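Local structure of glutathione S-transferase domain (Xanthobacter autotrophicus, 4HZ2) at residues B[23-37]-B[74-88]. The protein binds glutathione and is probably a glutathione transferase, joining the tripeptide's thiol to electrophilic substrates. Numbering follows the deposited sequence.
Sequences MRIYGMNGSGNCWKA and VPVVVLDDGTALRES. With GSH (glutathione), chain F.
Cys34 lays its SG against Val74 CG2 at 3.7 Å and against the ring of Pro75, whose CG rests on the carbonyl O of Asn33; the peptide bond before this proline is cis. Ala37 CB continues the packing, meeting Pro75 CB and Val77 CG2 each at 4.1 Å, so the start of helix 32-43 closes tightly over the sheet face that carries Ile25 and Val77. Strands 24-27 and 76-78 run antiparallel, with two pairs of backbone bonds joining Arg24 to Val78 and Tyr26 to Val76. On the opposite face helix 63-68 covers Tyr26 and Val76, and the Tyr26 ring meets Val78 CG2 obliquely through CE1 (3.6 Å). The open side is the Arg24 end, whose guanidinium lies over Val78 CB, and the exposed turn from Leu79 to Gly82. Lys36, extended beyond CG (chi3 -175°), brings NZ to Ser88 OG at 3.2 Å and to Asn33 OD1 at 2.9 Å; Glu119 supplies its salt bridge, and Asn33 ND2 bonds Glu124. An alanine in place of Lys36 would remove these bonds and is likely to leave Glu119 without its cationic mate and Ser88 less firmly positioned. Ser88, opening helix 88-96, holds both oxygens of a glutathione carboxylate through N and OG; Val74 N bonds glutathione O2 and Val74 O accepts from glutathione N2, both 2.8 Å. With Ser55 and Gln120, this cis-proline region forms much of the glutathione site of the thioredoxin-like GST N-terminal domain.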
ATOM      1  N   MET B  23     -15.622  19.939  -7.882  1.00 37.00           N
ATOM      2  CA  MET B  23     -14.613  18.888  -7.656  1.00 25.66           C
ATOM      3  C   MET B  23     -13.690  18.682  -8.863  1.00 25.43           C
ATOM      4  O   MET B  23     -14.153  18.707 -10.002  1.00 31.35           O
ATOM      5  CB  MET B  23     -15.319  17.586  -7.285  1.00 40.39           C
ATOM      6  CG  MET B  23     -14.420  16.478  -6.780  1.00 45.94           C
ATOM      7  SD  MET B  23     -15.368  15.002  -6.354  1.00 54.60           S
ATOM      8  CE  MET B  23     -16.196  15.478  -4.845  1.00 33.98           C
ATOM      9  N   ARG B  24     -12.393  18.478  -8.608  1.00 25.09           N
ATOM     10  CA  ARG B  24     -11.385  18.316  -9.673  1.00 24.41           C
ATOM     11  C   ARG B  24     -10.583  17.051  -9.448  1.00 18.92           C
ATOM     12  O   ARG B  24     -10.268  16.721  -8.314  1.00 24.57           O
ATOM     13  CB  ARG B  24     -10.401  19.509  -9.702  1.00 29.41           C
ATOM     14  CG  ARG B  24     -10.854  20.707 -10.519  1.00 39.79           C
ATOM     15  CD  ARG B  24      -9.959  21.928 -10.309  1.00 43.16           C
ATOM     16  NE  ARG B  24     -10.404  22.724  -9.170  1.00 93.60           N
ATOM     17  CZ  ARG B  24      -9.631  23.072  -8.145  1.00 67.82           C
ATOM     18  NH1 ARG B  24      -8.353  22.718  -8.121  1.00 96.27           N
ATOM     19  NH2 ARG B  24     -10.131  23.790  -7.148  1.00 66.48           N
ATOM     20  N   ILE B  25     -10.273  16.312 -10.509  1.00 21.50           N
ATOM     21  CA  ILE B  25      -9.277  15.232 -10.403  1.00 20.87           C
ATOM     22  C   ILE B  25      -8.041  15.667 -11.195  1.00 18.27           C
ATOM     23  O   ILE B  25      -8.123  15.935 -12.409  1.00 23.19           O
ATOM     24  CB  ILE B  25      -9.737  13.881 -10.991  1.00 20.86           C
ATOM     25  CG1 ILE B  25     -11.065  13.415 -10.403  1.00 23.45           C
ATOM     26  CG2 ILE B  25      -8.668  12.794 -10.798  1.00 20.44           C
ATOM     27  CD1 ILE B  25     -11.543  12.086 -10.993  1.00 24.97           C
ATOM     28  N   TYR B  26      -6.903  15.735 -10.513  1.00 21.56           N
ATOM     29  CA  TYR B  26      -5.614  15.886 -11.200  1.00 21.40           C
ATOM     30  C   TYR B  26      -5.126  14.493 -11.531  1.00 21.49           C
ATOM     31  O   TYR B  26      -4.938  13.677 -10.622  1.00 20.26           O
ATOM     32  CB  TYR B  26      -4.601  16.597 -10.302  1.00 19.35           C
ATOM     33  CG  TYR B  26      -4.983  18.034 -10.051  1.00 22.73           C
ATOM     34  CD1 TYR B  26      -5.991  18.366  -9.136  1.00 25.76           C
ATOM     35  CD2 TYR B  26      -4.348  19.059 -10.737  1.00 25.98           C
ATOM     36  CE1 TYR B  26      -6.355  19.688  -8.935  1.00 27.93           C
ATOM     37  CE2 TYR B  26      -4.698  20.375 -10.541  1.00 31.53           C
ATOM     38  CZ  TYR B  26      -5.698  20.682  -9.642  1.00 28.61           C
ATOM     39  OH  TYR B  26      -6.011  22.002  -9.472  1.00 31.72           O
ATOM     40  N   GLY B  27      -4.931  14.224 -12.825  1.00 21.45           N
ATOM     41  CA  GLY B  27      -4.530  12.891 -13.252  1.00 23.61           C
ATOM     42  C   GLY B  27      -3.876  12.846 -14.613  1.00 21.81           C
ATOM     43  O   GLY B  27      -3.775  13.857 -15.305  1.00 24.72           O
ATOM     44  N   MET B  28      -3.424  11.651 -14.989  1.00 21.70           N
ATOM     45  CA  MET B  28      -2.788  11.407 -16.270  1.00 24.24           C
ATOM     46  C   MET B  28      -3.673  10.437 -17.034  1.00 21.09           C
ATOM     47  O   MET B  28      -4.009   9.372 -16.527  1.00 20.24           O
ATOM     48  CB  MET B  28      -1.408  10.770 -16.049  1.00 23.63           C
ATOM     49  CG  MET B  28      -0.414  11.683 -15.367  1.00 29.93           C
ATOM     50  SD  MET B  28       1.082  10.764 -14.940  1.00 37.63           S
ATOM     51  CE  MET B  28       1.946  11.994 -13.959  1.00 44.14           C
ATOM     52  N   ASN B  29      -4.059  10.810 -18.244  1.00 19.95           N
ATOM     53  CA  ASN B  29      -4.870   9.959 -19.104  1.00 21.24           C
ATOM     54  C   ASN B  29      -4.110   8.652 -19.361  1.00 22.19           C
ATOM     55  O   ASN B  29      -2.951   8.693 -19.776  1.00 25.84           O
ATOM     56  CB  ASN B  29      -5.106  10.690 -20.429  1.00 24.06           C
ATOM     57  CG  ASN B  29      -6.169  10.029 -21.284  1.00 26.75           C
ATOM     58  OD1 ASN B  29      -6.862   9.119 -20.834  1.00 25.59           O
ATOM     59  ND2 ASN B  29      -6.320  10.503 -22.517  1.00 30.38           N
ATOM     60  N   GLY B  30      -4.756   7.511 -19.126  1.00 18.90           N
ATOM     61  CA  GLY B  30      -4.119   6.201 -19.281  1.00 19.49           C
ATOM     62  C   GLY B  30      -3.670   5.553 -17.974  1.00 15.88           C
ATOM     63  O   GLY B  30      -3.431   4.359 -17.914  1.00 20.81           O
ATOM     64  N   SER B  31      -3.537   6.336 -16.920  1.00 15.82           N
ATOM     65  CA  SER B  31      -3.132   5.830 -15.598  1.00 14.88           C
ATOM     66  C   SER B  31      -4.232   5.041 -14.900  1.00 13.06           C
ATOM     67  O   SER B  31      -5.374   5.507 -14.743  1.00 19.98           O
ATOM     68  CB  SER B  31      -2.761   7.006 -14.690  1.00 20.66           C
ATOM     69  OG  SER B  31      -2.672   6.602 -13.318  1.00 21.99           O
ATOM     70  N   GLY B  32      -3.894   3.814 -14.488  1.00 16.32           N
ATOM     71  CA  GLY B  32      -4.819   2.971 -13.739  1.00 17.03           C
ATOM     72  C   GLY B  32      -5.133   3.559 -12.381  1.00 16.36           C
ATOM     73  O   GLY B  32      -6.273   3.450 -11.908  1.00 16.59           O
ATOM     74  N   ASN B  33      -4.132   4.151 -11.728  1.00 18.03           N
ATOM     75  CA  ASN B  33      -4.393   4.763 -10.403  1.00 18.83           C
ATOM     76  C   ASN B  33      -5.375   5.924 -10.522  1.00 16.98           C
ATOM     77  O   ASN B  33      -6.243   6.093  -9.656  1.00 18.14           O
ATOM     78  CB  ASN B  33      -3.101   5.188  -9.700  1.00 17.74           C
ATOM     79  CG  ASN B  33      -2.274   3.987  -9.257  1.00 18.30           C
ATOM     80  OD1 ASN B  33      -2.818   3.010  -8.726  1.00 19.52           O
ATOM     81  ND2 ASN B  33      -0.956   4.035  -9.500  1.00 19.57           N
ATOM     82  N   CYS B  34      -5.268   6.689 -11.605  1.00 15.80           N
ATOM     83  CA  CYS B  34      -6.186   7.803 -11.835  1.00 17.30           C
ATOM     84  C   CYS B  34      -7.564   7.284 -12.234  1.00 17.62           C
ATOM     85  O   CYS B  34      -8.579   7.845 -11.810  1.00 17.03           O
ATOM     86  CB  CYS B  34      -5.603   8.734 -12.904  1.00 21.37           C
ATOM     87  SG  CYS B  34      -4.072   9.529 -12.290  1.00 26.40           S
ATOM     88  N   TRP B  35      -7.602   6.196 -13.013  1.00 17.91           N
ATOM     89  CA  TRP B  35      -8.859   5.539 -13.328  1.00 16.24           C
ATOM     90  C   TRP B  35      -9.641   5.174 -12.039  1.00 14.18           C
ATOM     91  O   TRP B  35     -10.880   5.293 -12.009  1.00 15.01           O
ATOM     92  CB  TRP B  35      -8.626   4.301 -14.229  1.00 15.42           C
ATOM     93  CG  TRP B  35      -9.835   3.465 -14.461  1.00 16.12           C
ATOM     94  CD1 TRP B  35     -10.707   3.531 -15.530  1.00 19.82           C
ATOM     95  CD2 TRP B  35     -10.316   2.406 -13.617  1.00 15.89           C
ATOM     96  NE1 TRP B  35     -11.707   2.589 -15.381  1.00 22.02           N
ATOM     97  CE2 TRP B  35     -11.481   1.881 -14.223  1.00 17.72           C
ATOM     98  CE3 TRP B  35      -9.882   1.862 -12.394  1.00 17.55           C
ATOM     99  CZ2 TRP B  35     -12.211   0.831 -13.654  1.00 18.27           C
ATOM    100  CZ3 TRP B  35     -10.611   0.815 -11.829  1.00 21.99           C
ATOM    101  CH2 TRP B  35     -11.760   0.310 -12.464  1.00 17.80           C
ATOM    102  N   LYS B  36      -8.941   4.697 -10.993  1.00 17.25           N
ATOM    103  CA  LYS B  36      -9.624   4.317  -9.740  1.00 15.76           C
ATOM    104  C   LYS B  36     -10.445   5.497  -9.229  1.00 16.04           C
ATOM    105  O   LYS B  36     -11.598   5.333  -8.807  1.00 15.98           O
ATOM    106  CB  LYS B  36      -8.650   3.922  -8.625  1.00 16.23           C
ATOM    107  CG  LYS B  36      -7.847   2.641  -8.918  1.00 14.64           C
ATOM    108  CD  LYS B  36      -6.690   2.512  -7.942  1.00 15.17           C
ATOM    109  CE  LYS B  36      -5.753   1.352  -8.214  1.00 15.73           C
ATOM    110  NZ  LYS B  36      -4.621   1.362  -7.238  1.00 15.02           N
ATOM    111  N   ALA B  37      -9.813   6.671  -9.237  1.00 18.65           N
ATOM    112  CA  ALA B  37     -10.453   7.862  -8.686  1.00 18.32           C
ATOM    113  C   ALA B  37     -11.660   8.248  -9.546  1.00 17.14           C
ATOM    114  O   ALA B  37     -12.760   8.469  -9.013  1.00 19.36           O
ATOM    115  CB  ALA B  37      -9.482   9.049  -8.568  1.00 17.77           C
ATOM    116  N   VAL B  74      -0.019  11.771  -8.778  1.00 18.67           N
ATOM    117  CA  VAL B  74      -1.440  11.732  -9.086  1.00 20.72           C
ATOM    118  C   VAL B  74      -1.973  10.296  -8.875  1.00 19.71           C
ATOM    119  O   VAL B  74      -1.208   9.315  -8.947  1.00 21.17           O
ATOM    120  CB  VAL B  74      -1.737  12.226 -10.524  1.00 20.72           C
ATOM    121  CG1 VAL B  74      -1.413  13.710 -10.667  1.00 22.43           C
ATOM    122  CG2 VAL B  74      -0.968  11.415 -11.557  1.00 27.49           C
ATOM    123  N   PRO B  75      -3.289  10.143  -8.635  1.00 19.46           N
ATOM    124  CA  PRO B  75      -4.351  11.152  -8.625  1.00 20.57           C
ATOM    125  C   PRO B  75      -4.399  11.979  -7.361  1.00 17.73           C
ATOM    126  O   PRO B  75      -4.026  11.519  -6.275  1.00 19.16           O
ATOM    127  CB  PRO B  75      -5.629  10.312  -8.707  1.00 19.56           C
ATOM    128  CG  PRO B  75      -5.241   8.994  -8.057  1.00 19.71           C
ATOM    129  CD  PRO B  75      -3.837   8.769  -8.552  1.00 18.59           C
ATOM    130  N   VAL B  76      -4.890  13.203  -7.517  1.00 17.84           N
ATOM    131  CA  VAL B  76      -5.272  14.030  -6.397  1.00 19.85           C
ATOM    132  C   VAL B  76      -6.690  14.472  -6.725  1.00 18.29           C
ATOM    133  O   VAL B  76      -6.986  14.846  -7.858  1.00 22.68           O
ATOM    134  CB  VAL B  76      -4.335  15.253  -6.238  1.00 20.95           C
ATOM    135  CG1 VAL B  76      -4.946  16.258  -5.298  1.00 22.58           C
ATOM    136  CG2 VAL B  76      -2.962  14.817  -5.733  1.00 23.55           C
ATOM    137  N   VAL B  77      -7.580  14.356  -5.758  1.00 18.14           N
ATOM    138  CA  VAL B  77      -8.946  14.839  -5.912  1.00 21.73           C
ATOM    139  C   VAL B  77      -9.109  16.078  -5.022  1.00 17.70           C
ATOM    140  O   VAL B  77      -8.835  16.024  -3.828  1.00 22.24           O
ATOM    141  CB  VAL B  77      -9.966  13.758  -5.511  1.00 20.13           C
ATOM    142  CG1 VAL B  77     -11.397  14.310  -5.519  1.00 21.59           C
ATOM    143  CG2 VAL B  77      -9.819  12.526  -6.416  1.00 22.56           C
ATOM    144  N   VAL B  78      -9.561  17.188  -5.599  1.00 20.20           N
ATOM    145  CA  VAL B  78      -9.756  18.395  -4.819  1.00 20.63           C
ATOM    146  C   VAL B  78     -11.251  18.698  -4.741  1.00 23.53           C
ATOM    147  O   VAL B  78     -11.922  18.807  -5.766  1.00 32.77           O
ATOM    148  CB  VAL B  78      -8.988  19.601  -5.405  1.00 24.26           C
ATOM    149  CG1 VAL B  78      -9.194  20.823  -4.518  1.00 30.13           C
ATOM    150  CG2 VAL B  78      -7.502  19.276  -5.546  1.00 24.13           C
ATOM    151  N   LEU B  79     -11.761  18.779  -3.514  1.00 26.47           N
ATOM    152  CA  LEU B  79     -13.196  18.965  -3.242  1.00 27.72           C
ATOM    153  C   LEU B  79     -13.566  20.426  -3.439  1.00 30.53           C
ATOM    154  O   LEU B  79     -12.683  21.291  -3.480  1.00 35.04           O
ATOM    155  CB  LEU B  79     -13.523  18.531  -1.806  1.00 29.51           C
ATOM    156  CG  LEU B  79     -13.022  17.160  -1.355  1.00 32.60           C
ATOM    157  CD1 LEU B  79     -13.491  16.810   0.058  1.00 33.59           C
ATOM    158  CD2 LEU B  79     -13.481  16.110  -2.358  1.00 32.88           C
ATOM    159  N   ASP B  80     -14.860  20.717  -3.539  1.00 39.87           N
ATOM    160  CA  ASP B  80     -15.278  22.077  -3.843  1.00 47.38           C
ATOM    161  C   ASP B  80     -14.871  23.055  -2.732  1.00 48.96           C
ATOM    162  O   ASP B  80     -14.815  24.260  -2.950  1.00 50.44           O
ATOM    163  CB  ASP B  80     -16.780  22.151  -4.117  1.00114.55           C
ATOM    164  CG  ASP B  80     -17.606  21.508  -3.023  1.00121.59           C
ATOM    165  OD1 ASP B  80     -17.022  21.073  -2.004  1.00112.59           O
ATOM    166  OD2 ASP B  80     -18.842  21.434  -3.184  1.00112.43           O
ATOM    167  N   ASP B  81     -14.570  22.524  -1.550  1.00 44.28           N
ATOM    168  CA  ASP B  81     -14.090  23.344  -0.444  1.00 43.35           C
ATOM    169  C   ASP B  81     -12.562  23.486  -0.377  1.00 42.43           C
ATOM    170  O   ASP B  81     -12.030  24.054   0.571  1.00 43.24           O
ATOM    171  CB  ASP B  81     -14.658  22.845   0.892  1.00 51.88           C
ATOM    172  CG  ASP B  81     -13.957  21.604   1.420  1.00 52.13           C
ATOM    173  OD1 ASP B  81     -13.025  21.082   0.765  1.00 42.93           O
ATOM    174  OD2 ASP B  81     -14.354  21.152   2.511  1.00 51.30           O
ATOM    175  N   GLY B  82     -11.860  22.990  -1.389  1.00 43.72           N
ATOM    176  CA  GLY B  82     -10.387  23.087  -1.420  1.00 33.19           C
ATOM    177  C   GLY B  82      -9.562  21.947  -0.831  1.00 28.93           C
ATOM    178  O   GLY B  82      -8.350  21.895  -1.027  1.00 39.03           O
ATOM    179  N   THR B  83     -10.209  21.070  -0.069  1.00 25.87           N
ATOM    180  CA  THR B  83      -9.570  19.869   0.483  1.00 22.54           C
ATOM    181  C   THR B  83      -8.972  18.980  -0.599  1.00 26.16           C
ATOM    182  O   THR B  83      -9.674  18.586  -1.555  1.00 26.39           O
ATOM    183  CB  THR B  83     -10.584  19.032   1.284  1.00 28.15           C
ATOM    184  OG1 THR B  83     -11.200  19.859   2.270  1.00 33.41           O
ATOM    185  CG2 THR B  83      -9.905  17.855   1.975  1.00 28.86           C
ATOM    186  N   ALA B  84      -7.686  18.652  -0.445  1.00 20.98           N
ATOM    187  CA  ALA B  84      -6.996  17.803  -1.412  1.00 20.63           C
ATOM    188  C   ALA B  84      -6.812  16.392  -0.871  1.00 20.22           C
ATOM    189  O   ALA B  84      -6.188  16.197   0.169  1.00 24.99           O
ATOM    190  CB  ALA B  84      -5.647  18.400  -1.782  1.00 25.21           C
ATOM    191  N   LEU B  85      -7.360  15.427  -1.603  1.00 18.88           N
ATOM    192  CA  LEU B  85      -7.282  14.016  -1.256  1.00 18.63           C
ATOM    193  C   LEU B  85      -6.276  13.348  -2.194  1.00 21.71           C
ATOM    194  O   LEU B  85      -6.223  13.643  -3.384  1.00 22.95           O
ATOM    195  CB  LEU B  85      -8.662  13.352  -1.398  1.00 20.06           C
ATOM    196  CG  LEU B  85      -9.807  13.945  -0.542  1.00 23.01           C
ATOM    197  CD1 LEU B  85     -11.113  13.197  -0.792  1.00 29.41           C
ATOM    198  CD2 LEU B  85      -9.484  13.960   0.952  1.00 27.36           C
ATOM    199  N   ARG B  86      -5.470  12.447  -1.654  1.00 17.21           N
ATOM    200  CA  ARG B  86      -4.437  11.783  -2.438  1.00 16.93           C
ATOM    201  C   ARG B  86      -4.424  10.288  -2.132  1.00 13.83           C
ATOM    202  O   ARG B  86      -5.158   9.823  -1.225  1.00 14.82           O
ATOM    203  CB  ARG B  86      -3.099  12.355  -2.044  1.00 17.66           C
ATOM    204  CG  ARG B  86      -2.926  12.282  -0.539  1.00 21.59           C
ATOM    205  CD  ARG B  86      -1.581  12.768  -0.092  1.00 38.98           C
ATOM    206  NE  ARG B  86      -1.467  12.768   1.370  1.00 25.24           N
ATOM    207  CZ  ARG B  86      -0.401  13.234   2.017  1.00 30.54           C
ATOM    208  NH1 ARG B  86       0.620  13.700   1.308  1.00 31.20           N
ATOM    209  NH2 ARG B  86      -0.344  13.209   3.357  1.00 30.56           N
ATOM    210  N   GLU B  87      -3.587   9.540  -2.873  1.00 16.55           N
ATOM    211  CA  GLU B  87      -3.482   8.068  -2.759  1.00 17.53           C
ATOM    212  C   GLU B  87      -4.728   7.383  -3.309  1.00 15.00           C
ATOM    213  O   GLU B  87      -5.793   7.363  -2.676  1.00 16.97           O
ATOM    214  CB  GLU B  87      -3.170   7.584  -1.327  1.00 16.59           C
ATOM    215  CG  GLU B  87      -1.772   7.963  -0.870  1.00 18.50           C
ATOM    216  CD  GLU B  87      -0.717   7.282  -1.729  1.00 22.64           C
ATOM    217  OE1 GLU B  87      -0.943   6.093  -2.108  1.00 23.15           O
ATOM    218  OE2 GLU B  87       0.324   7.913  -2.023  1.00 25.12           O
ATOM    219  N   SER B  88      -4.594   6.782  -4.480  1.00 13.50           N
ATOM    220  CA  SER B  88      -5.761   6.237  -5.163  1.00 15.38           C
ATOM    221  C   SER B  88      -6.588   5.292  -4.299  1.00 14.28           C
ATOM    222  O   SER B  88      -7.807   5.296  -4.400  1.00 15.15           O
ATOM    223  CB  SER B  88      -5.378   5.579  -6.501  1.00 14.19           C
ATOM    224  OG  SER B  88      -4.548   4.457  -6.283  1.00 16.32           O
TER
HETATM  225  N1  GSH F 301       0.473   5.083  -4.082  1.00 21.93           N
HETATM  226  CA1 GSH F 301       0.067   6.026  -5.183  1.00 20.80           C
HETATM  227  C1  GSH F 301      -1.397   5.868  -5.528  1.00 19.15           C
HETATM  228  O11 GSH F 301      -2.083   6.903  -5.755  1.00 20.42           O
HETATM  229  O12 GSH F 301      -1.887   4.693  -5.594  1.00 20.79           O
HETATM  230  CB1 GSH F 301       0.898   5.819  -6.446  1.00 25.64           C
HETATM  231  CG1 GSH F 301       0.435   6.808  -7.495  1.00 24.19           C
HETATM  232  CD1 GSH F 301       1.440   6.968  -8.613  1.00 19.42           C
HETATM  233  OE1 GSH F 301       2.404   6.203  -8.701  1.00 29.35           O
HETATM  234  N2  GSH F 301       1.187   7.966  -9.481  1.00 25.81           N
HETATM  235  CA2 GSH F 301       2.041   8.198 -10.646  1.00 32.67           C
HETATM  236  C2  GSH F 301       2.727   9.535 -10.548  1.00 26.39           C
HETATM  237  O2  GSH F 301       2.108  10.535 -10.131  1.00 27.28           O
HETATM  238  CB2 GSH F 301       1.225   7.949 -11.946  1.00 51.27           C
HETATM  239  SG2 GSH F 301       0.310   6.345 -12.037  1.00 48.25           S
HETATM  240  N3  GSH F 301       4.012   9.600 -10.915  1.00 39.84           N
HETATM  241  CA3 GSH F 301       4.998  10.379 -10.168  1.00 54.29           C
HETATM  242  C3  GSH F 301       5.566  11.573 -10.907  1.00 98.86           C
HETATM  243  O31 GSH F 301       6.304  12.368 -10.276  1.00 80.65           O
HETATM  244  O32 GSH F 301       5.284  11.723 -12.116  1.00 78.97           O